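Local coordinates for protein glycosyl hydrolase (Aspergillus fumigatus, PDB 2X8R) that probably cleaves the beta-1,4 linkages between N-acetylmuramic acid and N-acetylglucosamine in bacterial peptidoglycan, as a secreted lysozyme of glycoside hydrolase family 25, at residues Leu96-Asn101 and Ala140-Arg145; Ile136-Asp141 and Cys157-Ala162. One frame throughout, in Å; residues are numbered along the deposited sequence.

Interaction 1 (Leu96-Asn101 and Ala140-Arg145)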
ATOM      1  N   LEU A  96       2.180  -3.381   0.302  1.00  5.58           N
ATOM      2  CA  LEU A  96       1.520  -4.600   0.757  1.00  5.70           C
ATOM      3  C   LEU A  96       0.318  -4.225   1.597  1.00  5.81           C
ATOM      4  O   LEU A  96       0.483  -3.607   2.653  1.00  5.65           O
ATOM      5  CB  LEU A  96       2.485  -5.400   1.610  1.00  5.37           C
ATOM      6  CG  LEU A  96       1.911  -6.641   2.337  1.00  5.70           C
ATOM      7  CD1 LEU A  96       1.399  -7.725   1.370  1.00  5.68           C
ATOM      8  CD2 LEU A  96       3.010  -7.249   3.284  1.00  6.15           C
ATOM      9  N   ASP A  97      -0.877  -4.591   1.148  1.00  5.98           N
ATOM     10  CA  ASP A  97      -2.107  -4.350   1.920  1.00  6.37           C
ATOM     11  C   ASP A  97      -2.337  -5.591   2.765  1.00  6.10           C
ATOM     12  O   ASP A  97      -2.755  -6.635   2.254  1.00  6.78           O
ATOM     13  CB  ASP A  97      -3.254  -4.070   0.938  1.00  7.08           C
ATOM     14  CG  ASP A  97      -4.612  -3.922   1.603  1.00  7.81           C
ATOM     15  OD1 ASP A  97      -4.775  -4.331   2.775  1.00  7.92           O
ATOM     16  OD2 ASP A  97      -5.496  -3.346   0.922  1.00  7.36           O
ATOM     17  N   ILE A  98      -1.999  -5.467   4.023  1.00  6.12           N
ATOM     18  CA  ILE A  98      -2.024  -6.589   4.937  1.00  6.11           C
ATOM     19  C   ILE A  98      -2.923  -6.236   6.165  1.00  6.83           C
ATOM     20  O   ILE A  98      -2.493  -5.556   7.052  1.00  6.30           O
ATOM     21  CB  ILE A  98      -0.595  -7.015   5.355  1.00  5.85           C
ATOM     22  CG1 ILE A  98      -0.623  -8.148   6.381  1.00  5.59           C
ATOM     23  CG2 ILE A  98       0.200  -5.852   5.849  1.00  5.64           C
ATOM     24  CD1 ILE A  98      -1.149  -9.460   5.906  1.00  5.80           C
ATOM     25  N   GLU A  99      -4.166  -6.692   6.105  1.00  7.03           N
ATOM     26  CA  GLU A  99      -5.130  -6.381   7.101  1.00  7.59           C
ATOM     27  C   GLU A  99      -6.347  -7.327   6.972  1.00  8.12           C
ATOM     28  O   GLU A  99      -6.182  -8.409   6.572  1.00  7.59           O
ATOM     29  CB  GLU A  99      -5.485  -4.897   7.121  1.00  7.88           C
ATOM     30  CG  GLU A  99      -5.557  -4.179   5.816  1.00  8.70           C
ATOM     31  CD  GLU A  99      -6.963  -4.201   5.172  1.00  9.32           C
ATOM     32  OE1 GLU A  99      -7.012  -4.107   3.961  1.00  8.37           O
ATOM     33  OE2 GLU A  99      -7.933  -4.267   5.897  1.00  9.27           O
ATOM     34  N   TYR A 100      -7.517  -6.842   7.324  1.00  8.11           N
ATOM     35  CA  TYR A 100      -8.626  -7.696   7.607  1.00  8.24           C
ATOM     36  C   TYR A 100      -8.982  -8.672   6.493  1.00  8.19           C
ATOM     37  O   TYR A 100      -9.178  -8.308   5.413  1.00  8.48           O
ATOM     38  CB  TYR A 100      -9.835  -6.903   7.980  1.00  7.89           C
ATOM     39  CG  TYR A 100      -9.581  -5.942   9.112  1.00  7.39           C
ATOM     40  CD1 TYR A 100      -9.548  -6.345  10.432  1.00  7.90           C
ATOM     41  CD2 TYR A 100      -9.397  -4.622   8.862  1.00  7.51           C
ATOM     42  CE1 TYR A 100      -9.291  -5.457  11.454  1.00  7.18           C
ATOM     43  CE2 TYR A 100      -9.179  -3.716   9.900  1.00  7.38           C
ATOM     44  CZ  TYR A 100      -9.127  -4.141  11.219  1.00  7.46           C
ATOM     45  OH  TYR A 100      -8.883  -3.275  12.253  1.00  8.59           O
ATOM     46  N   ASN A 101      -9.100  -9.912   6.880  1.00  9.08           N
ATOM     47  CA  ASN A 101      -9.466 -10.969   5.946  1.00  9.95           C
ATOM     48  C   ASN A 101     -10.930 -10.844   5.519  1.00 10.69           C
ATOM     49  O   ASN A 101     -11.819 -11.088   6.333  1.00 10.45           O
ATOM     50  CB  ASN A 101      -9.232 -12.313   6.609  1.00 10.84           C
ATOM     51  CG  ASN A 101      -9.516 -13.502   5.673  1.00  9.88           C
ATOM     52  OD1 ASN A 101      -9.723 -13.323   4.490  1.00 10.40           O
ATOM     53  ND2 ASN A 101      -9.449 -14.740   6.221  1.00 11.10           N
ATOM     54  N   ALA A 140      -3.755  -0.004  13.048  1.00  7.94           N
ATOM     55  CA  ALA A 140      -3.096  -0.314  14.327  1.00  9.29           C
ATOM     56  C   ALA A 140      -3.766  -1.539  14.993  1.00  8.85           C
ATOM     57  O   ALA A 140      -3.080  -2.410  15.527  1.00  8.76           O
ATOM     58  CB  ALA A 140      -3.111   0.909  15.254  1.00  9.97           C
ATOM     59  N   ASP A 141      -5.097  -1.589  14.919  1.00  9.40           N
ATOM     60  CA  ASP A 141      -5.895  -2.663  15.508  1.00  9.00           C
ATOM     61  C   ASP A 141      -5.488  -4.005  14.899  1.00  8.29           C
ATOM     62  O   ASP A 141      -5.253  -4.988  15.616  1.00  8.36           O
ATOM     63  CB  ASP A 141      -7.390  -2.436  15.244  1.00 10.65           C
ATOM     64  CG  ASP A 141      -8.193  -3.682  15.535  1.00 11.78           C
ATOM     65  OD1 ASP A 141      -8.474  -3.897  16.724  1.00 13.07           O
ATOM     66  OD2 ASP A 141      -8.467  -4.462  14.589  1.00 13.55           O
ATOM     67  N   TRP A 142      -5.415  -4.052  13.558  1.00  7.49           N
ATOM     68  CA  TRP A 142      -5.075  -5.309  12.917  1.00  7.66           C
ATOM     69  C   TRP A 142      -3.641  -5.751  13.266  1.00  7.02           C
ATOM     70  O   TRP A 142      -3.402  -6.902  13.626  1.00  7.06           O
ATOM     71  CB  TRP A 142      -5.253  -5.168  11.404  1.00  6.71           C
ATOM     72  CG  TRP A 142      -5.116  -6.570  10.736  1.00  6.94           C
ATOM     73  CD1 TRP A 142      -6.119  -7.413  10.400  1.00  6.95           C
ATOM     74  CD2 TRP A 142      -3.889  -7.215  10.344  1.00  7.01           C
ATOM     75  NE1 TRP A 142      -5.601  -8.565   9.812  1.00  6.67           N
ATOM     76  CE2 TRP A 142      -4.236  -8.477   9.799  1.00  6.64           C
ATOM     77  CE3 TRP A 142      -2.532  -6.867  10.442  1.00  6.99           C
ATOM     78  CZ2 TRP A 142      -3.264  -9.395   9.311  1.00  7.32           C
ATOM     79  CZ3 TRP A 142      -1.560  -7.768   9.990  1.00  6.87           C
ATOM     80  CH2 TRP A 142      -1.930  -9.021   9.424  1.00  7.63           C
ATOM     81  N   TRP A 143      -2.690  -4.810  13.191  1.00  6.76           N
ATOM     82  CA  TRP A 143      -1.310  -5.099  13.491  1.00  7.50           C
ATOM     83  C   TRP A 143      -1.160  -5.640  14.918  1.00  7.38           C
ATOM     84  O   TRP A 143      -0.404  -6.597  15.151  1.00  7.76           O
ATOM     85  CB  TRP A 143      -0.439  -3.846  13.310  1.00  7.94           C
ATOM     86  CG  TRP A 143       0.999  -4.169  13.177  1.00  8.55           C
ATOM     87  CD1 TRP A 143       1.964  -4.050  14.153  1.00  8.60           C
ATOM     88  CD2 TRP A 143       1.661  -4.705  12.020  1.00  8.32           C
ATOM     89  NE1 TRP A 143       3.196  -4.474  13.663  1.00  8.55           N
ATOM     90  CE2 TRP A 143       3.044  -4.850  12.355  1.00  8.32           C
ATOM     91  CE3 TRP A 143       1.236  -5.034  10.732  1.00  8.92           C
ATOM     92  CZ2 TRP A 143       3.993  -5.342  11.447  1.00  9.09           C
ATOM     93  CZ3 TRP A 143       2.202  -5.510   9.816  1.00  9.12           C
ATOM     94  CH2 TRP A 143       3.558  -5.661  10.188  1.00  8.92           C
ATOM     95  N   ASN A 144      -1.923  -5.057  15.840  1.00  7.40           N
ATOM     96  CA  ASN A 144      -1.882  -5.537  17.198  1.00  7.46           C
ATOM     97  C   ASN A 144      -2.447  -6.951  17.283  1.00  7.81           C
ATOM     98  O   ASN A 144      -1.770  -7.849  17.845  1.00  9.14           O
ATOM     99  CB  ASN A 144      -2.653  -4.602  18.106  1.00  7.58           C
ATOM    100  CG  ASN A 144      -2.543  -5.031  19.547  1.00  8.00           C
ATOM    101  OD1 ASN A 144      -1.442  -5.037  20.109  1.00  7.67           O
ATOM    102  ND2 ASN A 144      -3.681  -5.461  20.142  1.00  8.47           N
ATOM    103  N   ARG A 145      -3.624  -7.169  16.691  1.00  8.32           N
ATOM    104  CA  ARG A 145      -4.276  -8.482  16.828  1.00  9.08           C
ATOM    105  C   ARG A 145      -3.507  -9.583  16.116  1.00  9.67           C
ATOM    106  O   ARG A 145      -3.340 -10.685  16.670  1.00 11.48           O
ATOM    107  CB  ARG A 145      -5.712  -8.480  16.324  1.00 10.17           C
ATOM    108  CG  ARG A 145      -6.402  -9.879  16.370  1.00 10.83           C
ATOM    109  CD  ARG A 145      -7.857  -9.774  15.914  1.00 13.66           C
ATOM    110  NE  ARG A 145      -8.558  -8.772  16.713  1.00 15.07           N
ATOM    111  CZ  ARG A 145      -8.881  -7.536  16.311  1.00 16.27           C
ATOM    112  NH1 ARG A 145      -8.614  -7.123  15.071  1.00 13.93           N
ATOM    113  NH2 ARG A 145      -9.505  -6.720  17.165  1.00 17.05           N
TER

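Interaction 2 (Ile136-Asp141 and Cys157-Ala162)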
ATOM      1  N   ILE A 136       3.954  -0.801   3.907  1.00  6.31           N
ATOM      2  CA  ILE A 136       3.029  -1.715   4.568  1.00  6.92           C
ATOM      3  C   ILE A 136       1.788  -0.903   4.923  1.00  6.65           C
ATOM      4  O   ILE A 136       1.884   0.132   5.623  1.00  7.52           O
ATOM      5  CB  ILE A 136       3.648  -2.373   5.845  1.00  6.49           C
ATOM      6  CG1 ILE A 136       4.747  -3.389   5.421  1.00  6.98           C
ATOM      7  CG2 ILE A 136       2.542  -2.990   6.754  1.00  7.94           C
ATOM      8  CD1 ILE A 136       5.521  -4.026   6.626  1.00  6.40           C
ATOM      9  N   TYR A 137       0.650  -1.366   4.409  1.00  6.70           N
ATOM     10  CA  TYR A 137      -0.660  -0.755   4.685  1.00  6.30           C
ATOM     11  C   TYR A 137      -1.421  -1.632   5.678  1.00  6.39           C
ATOM     12  O   TYR A 137      -1.652  -2.825   5.421  1.00  5.65           O
ATOM     13  CB  TYR A 137      -1.487  -0.594   3.377  1.00  6.91           C
ATOM     14  CG  TYR A 137      -2.970  -0.282   3.590  1.00  7.51           C
ATOM     15  CD1 TYR A 137      -3.902  -1.307   3.622  1.00  7.84           C
ATOM     16  CD2 TYR A 137      -3.410   1.023   3.754  1.00  7.66           C
ATOM     17  CE1 TYR A 137      -5.251  -1.054   3.816  1.00  8.91           C
ATOM     18  CE2 TYR A 137      -4.758   1.315   3.931  1.00  7.83           C
ATOM     19  CZ  TYR A 137      -5.678   0.260   3.961  1.00  8.61           C
ATOM     20  OH  TYR A 137      -7.038   0.485   4.126  1.00  9.27           O
ATOM     21  N   THR A 138      -1.847  -1.031   6.793  1.00  6.64           N
ATOM     22  CA  THR A 138      -2.585  -1.797   7.790  1.00  6.79           C
ATOM     23  C   THR A 138      -3.314  -0.838   8.726  1.00  7.36           C
ATOM     24  O   THR A 138      -3.320   0.377   8.479  1.00  6.12           O
ATOM     25  CB  THR A 138      -1.609  -2.735   8.546  1.00  7.08           C
ATOM     26  OG1 THR A 138      -2.344  -3.726   9.302  1.00  7.10           O
ATOM     27  CG2 THR A 138      -0.705  -1.917   9.471  1.00  7.65           C
ATOM     28  N   THR A 139      -4.003  -1.393   9.719  1.00  6.84           N
ATOM     29  CA  THR A 139      -4.507  -0.570  10.809  1.00  7.54           C
ATOM     30  C   THR A 139      -3.746  -0.915  12.071  1.00  7.73           C
ATOM     31  O   THR A 139      -3.208  -2.015  12.198  1.00  7.53           O
ATOM     32  CB  THR A 139      -6.023  -0.750  11.080  1.00  7.16           C
ATOM     33  OG1 THR A 139      -6.274  -2.087  11.540  1.00  7.75           O
ATOM     34  CG2 THR A 139      -6.866  -0.499   9.796  1.00  7.41           C
ATOM     35  N   ALA A 140      -3.755  -0.004  13.048  1.00  7.94           N
ATOM     36  CA  ALA A 140      -3.096  -0.314  14.327  1.00  9.29           C
ATOM     37  C   ALA A 140      -3.766  -1.539  14.993  1.00  8.85           C
ATOM     38  O   ALA A 140      -3.080  -2.410  15.527  1.00  8.76           O
ATOM     39  CB  ALA A 140      -3.111   0.909  15.254  1.00  9.97           C
ATOM     40  N   ASP A 141      -5.097  -1.589  14.919  1.00  9.40           N
ATOM     41  CA  ASP A 141      -5.895  -2.663  15.508  1.00  9.00           C
ATOM     42  C   ASP A 141      -5.488  -4.005  14.899  1.00  8.29           C
ATOM     43  O   ASP A 141      -5.253  -4.988  15.616  1.00  8.36           O
ATOM     44  CB  ASP A 141      -7.390  -2.436  15.244  1.00 10.65           C
ATOM     45  CG  ASP A 141      -8.193  -3.682  15.535  1.00 11.78           C
ATOM     46  OD1 ASP A 141      -8.474  -3.897  16.724  1.00 13.07           O
ATOM     47  OD2 ASP A 141      -8.467  -4.462  14.589  1.00 13.55           O
ATOM     48  N   CYS A 157      10.239  -0.339   6.270  1.00 11.37           N
ATOM     49  CA  CYS A 157       9.059  -0.308   5.393  1.00  9.96           C
ATOM     50  C   CYS A 157       8.217   0.930   5.715  1.00  9.32           C
ATOM     51  O   CYS A 157       7.740   1.059   6.829  1.00 12.16           O
ATOM     52  CB  CYS A 157       8.198  -1.526   5.619  1.00  9.73           C
ATOM     53  SG  CYS A 157       8.962  -3.051   5.150  1.00 12.05           S
ATOM     54  N   PRO A 158       7.982   1.820   4.735  1.00  8.49           N
ATOM     55  CA  PRO A 158       7.066   2.948   5.045  1.00  8.13           C
ATOM     56  C   PRO A 158       5.689   2.469   5.510  1.00  7.71           C
ATOM     57  O   PRO A 158       5.148   1.522   4.931  1.00  8.30           O
ATOM     58  CB  PRO A 158       6.942   3.696   3.706  1.00  8.19           C
ATOM     59  CG  PRO A 158       8.276   3.323   2.999  1.00  8.61           C
ATOM     60  CD  PRO A 158       8.406   1.826   3.331  1.00  8.58           C
ATOM     61  N   LEU A 159       5.148   3.083   6.564  1.00  7.52           N
ATOM     62  CA  LEU A 159       3.833   2.652   7.056  1.00  7.38           C
ATOM     63  C   LEU A 159       2.729   3.491   6.407  1.00  6.98           C
ATOM     64  O   LEU A 159       2.824   4.722   6.389  1.00  6.62           O
ATOM     65  CB  LEU A 159       3.743   2.832   8.591  1.00  7.66           C
ATOM     66  CG  LEU A 159       2.364   2.632   9.247  1.00  8.26           C
ATOM     67  CD1 LEU A 159       2.021   1.115   9.221  1.00  9.14           C
ATOM     68  CD2 LEU A 159       2.517   3.173  10.668  1.00  7.99           C
ATOM     69  N   VAL A 160       1.688   2.821   5.909  1.00  6.59           N
ATOM     70  CA  VAL A 160       0.531   3.468   5.347  1.00  6.88           C
ATOM     71  C   VAL A 160      -0.551   3.079   6.338  1.00  7.29           C
ATOM     72  O   VAL A 160      -0.960   1.901   6.413  1.00  7.47           O
ATOM     73  CB  VAL A 160       0.159   2.965   3.902  1.00  6.53           C
ATOM     74  CG1 VAL A 160      -1.082   3.768   3.351  1.00  6.42           C
ATOM     75  CG2 VAL A 160       1.379   3.090   2.974  1.00  6.17           C
ATOM     76  N   LEU A 161      -1.017   4.062   7.100  1.00  7.22           N
ATOM     77  CA  LEU A 161      -1.877   3.756   8.249  1.00  7.70           C
ATOM     78  C   LEU A 161      -3.304   4.197   8.061  1.00  7.65           C
ATOM     79  O   LEU A 161      -3.572   5.377   7.864  1.00  7.14           O
ATOM     80  CB  LEU A 161      -1.277   4.401   9.520  1.00  8.18           C
ATOM     81  CG  LEU A 161      -1.910   4.155  10.889  1.00  8.56           C
ATOM     82  CD1 LEU A 161      -2.026   2.655  11.185  1.00  7.97           C
ATOM     83  CD2 LEU A 161      -1.038   4.864  11.991  1.00  8.36           C
ATOM     84  N   ALA A 162      -4.244   3.247   8.124  1.00  7.89           N
ATOM     85  CA  ALA A 162      -5.649   3.598   7.904  1.00  7.78           C
ATOM     86  C   ALA A 162      -6.297   3.899   9.244  1.00  8.96           C
ATOM     87  O   ALA A 162      -6.228   3.061  10.153  1.00  7.98           O
ATOM     88  CB  ALA A 162      -6.405   2.487   7.167  1.00  9.54           C
TER
HETATM   89  O   HOH W   1      -5.161   2.440  12.713  1.00  8.59           O

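Interaction 1 (Leu96-Asn101 and Ala140-Arg145)
Trp142, on the first turn of helix 140-147, lays one face of its indole against the backbone of Ile98 and Glu99, the tight part of the contact. Glu99 CA sits 3.4 Å from the centroid of the five-membered ring of Trp142, only 3° off the ring normal, a CH-pi contact. Ile98 O lies over the six-membered part of the same face. The branch of Ile98 that ends in CD1 crosses the indole at about a right angle, with Ile98 CG1 3.4 Å from Trp142 CH2. Ile98 CG1 is anti to the backbone N (chi1 177°), carrying the branch to the indole's far end. A broad, flat tryptophan suits this place because it can cover extended backbone and an aliphatic branch at once.

The other side is looser and more polar. Tyr100 presents a ring face to the indole edge in a T-shaped pair, centroids 5.1 Å apart and planes at 88°, with Tyr100 CD1 3.6 Å from Trp142 CD1. Its hydroxyl donates to Asp141 OD2 at 2.7 Å, on the anti side of the carboxylate. Arg145 NH1 reaches that oxygen from the syn side, also at 2.7 Å, in a salt bridge that spans one helical turn, from Asp141 to Arg145. The two donors approach from opposite faces of the carboxylate plane and should limit its rotation. All three residues are exposed, so polar tips suit them.

Asp97-Ile98-Glu99 probably forms the family's DXE motif, so the indole backs its last two residues at the C-terminal end of a strand, where TIM-barrel enzymes carry their active sites. Strand 95-97, which leads into Ile98, lies between strands 57-63 and 135-138, while Met115 and Ile119 of helix 112-130 pack against Trp142 and Trp143, respectively.

Interaction 2 (Ile136-Asp141 and Cys157-Ala162)
Ile136 is held between Pro158 and Val160 by the two backbone bonds that start a parallel ladder. Ile136 N donates to Pro158 O at 2.8 Å, and Ile136 O accepts from Val160 N at 2.7 Å. Thr138 continues the pattern: its N binds Val160 O, and its O receives Ala162 N at 3.0 Å with an N-H...O angle of 172°. Tyr137 CA also points its hydrogen at Val160 O, 3.2 Å away, so that carbonyl is approached twice. Beside the end of the ladder, Thr139 CG2 rests on Ala162 O.

On the face carrying Tyr137 and Val160, Val160 CG1 comes in at the edge of the phenol ring, 3.6 Å from Tyr137 CD2. Tyr137 CG is anti to its backbone N (chi1 166°), and the ring runs along the strand until Ala162 CB touches its outer end at Tyr137 OH. A beta-branched valine fits beside the ring, and alanine is small enough for the phenol tip to lie against its methyl group. The other face holds Ile136 and Leu159, and beyond the strand Ile136 CD1 packs on Cys157 CB at 3.8 Å.

The strands run 14° from parallel and belong to a beta-alpha-beta unit with helix 140-147 in the connection, the repeating element of the TIM-barrel clan to which family 25 belongs. Just past the ladder a water bridges the chains, donating to Ala162 O and accepting from Ala140 N, the first residue of the helix.

Farther out, Thr139 at the N-cap turns its OG1 to Trp142 N. Gln183 of strand 181-185 binds the Tyr137 hydroxyl, and Ile119 and Val123 of helix 112-130 cover Ile136.

From the N terminus, the chain first passes through 96-101 at the end of strand 95-97, then runs through helix 112-130 to strand 135-138. Helix 140-147 follows, and its return to 96-101 in interaction 1 closes a long loop with 38 residues between the segments. Interaction 2 opens at 136, before that loop is complete, and closes a shorter one when strand 159-162 arrives. The two loops therefore overlap, sharing Ala140 and Asp141, and neither contains the other. Strand 135-138 also pairs directly with strand 95-97 through Tyr137 N and Leu96 O, and Thr138 OG1 bonds Ile98 O just past that strand's end. Together the contacts tie three parallel barrel strands to the start of helix 140-147.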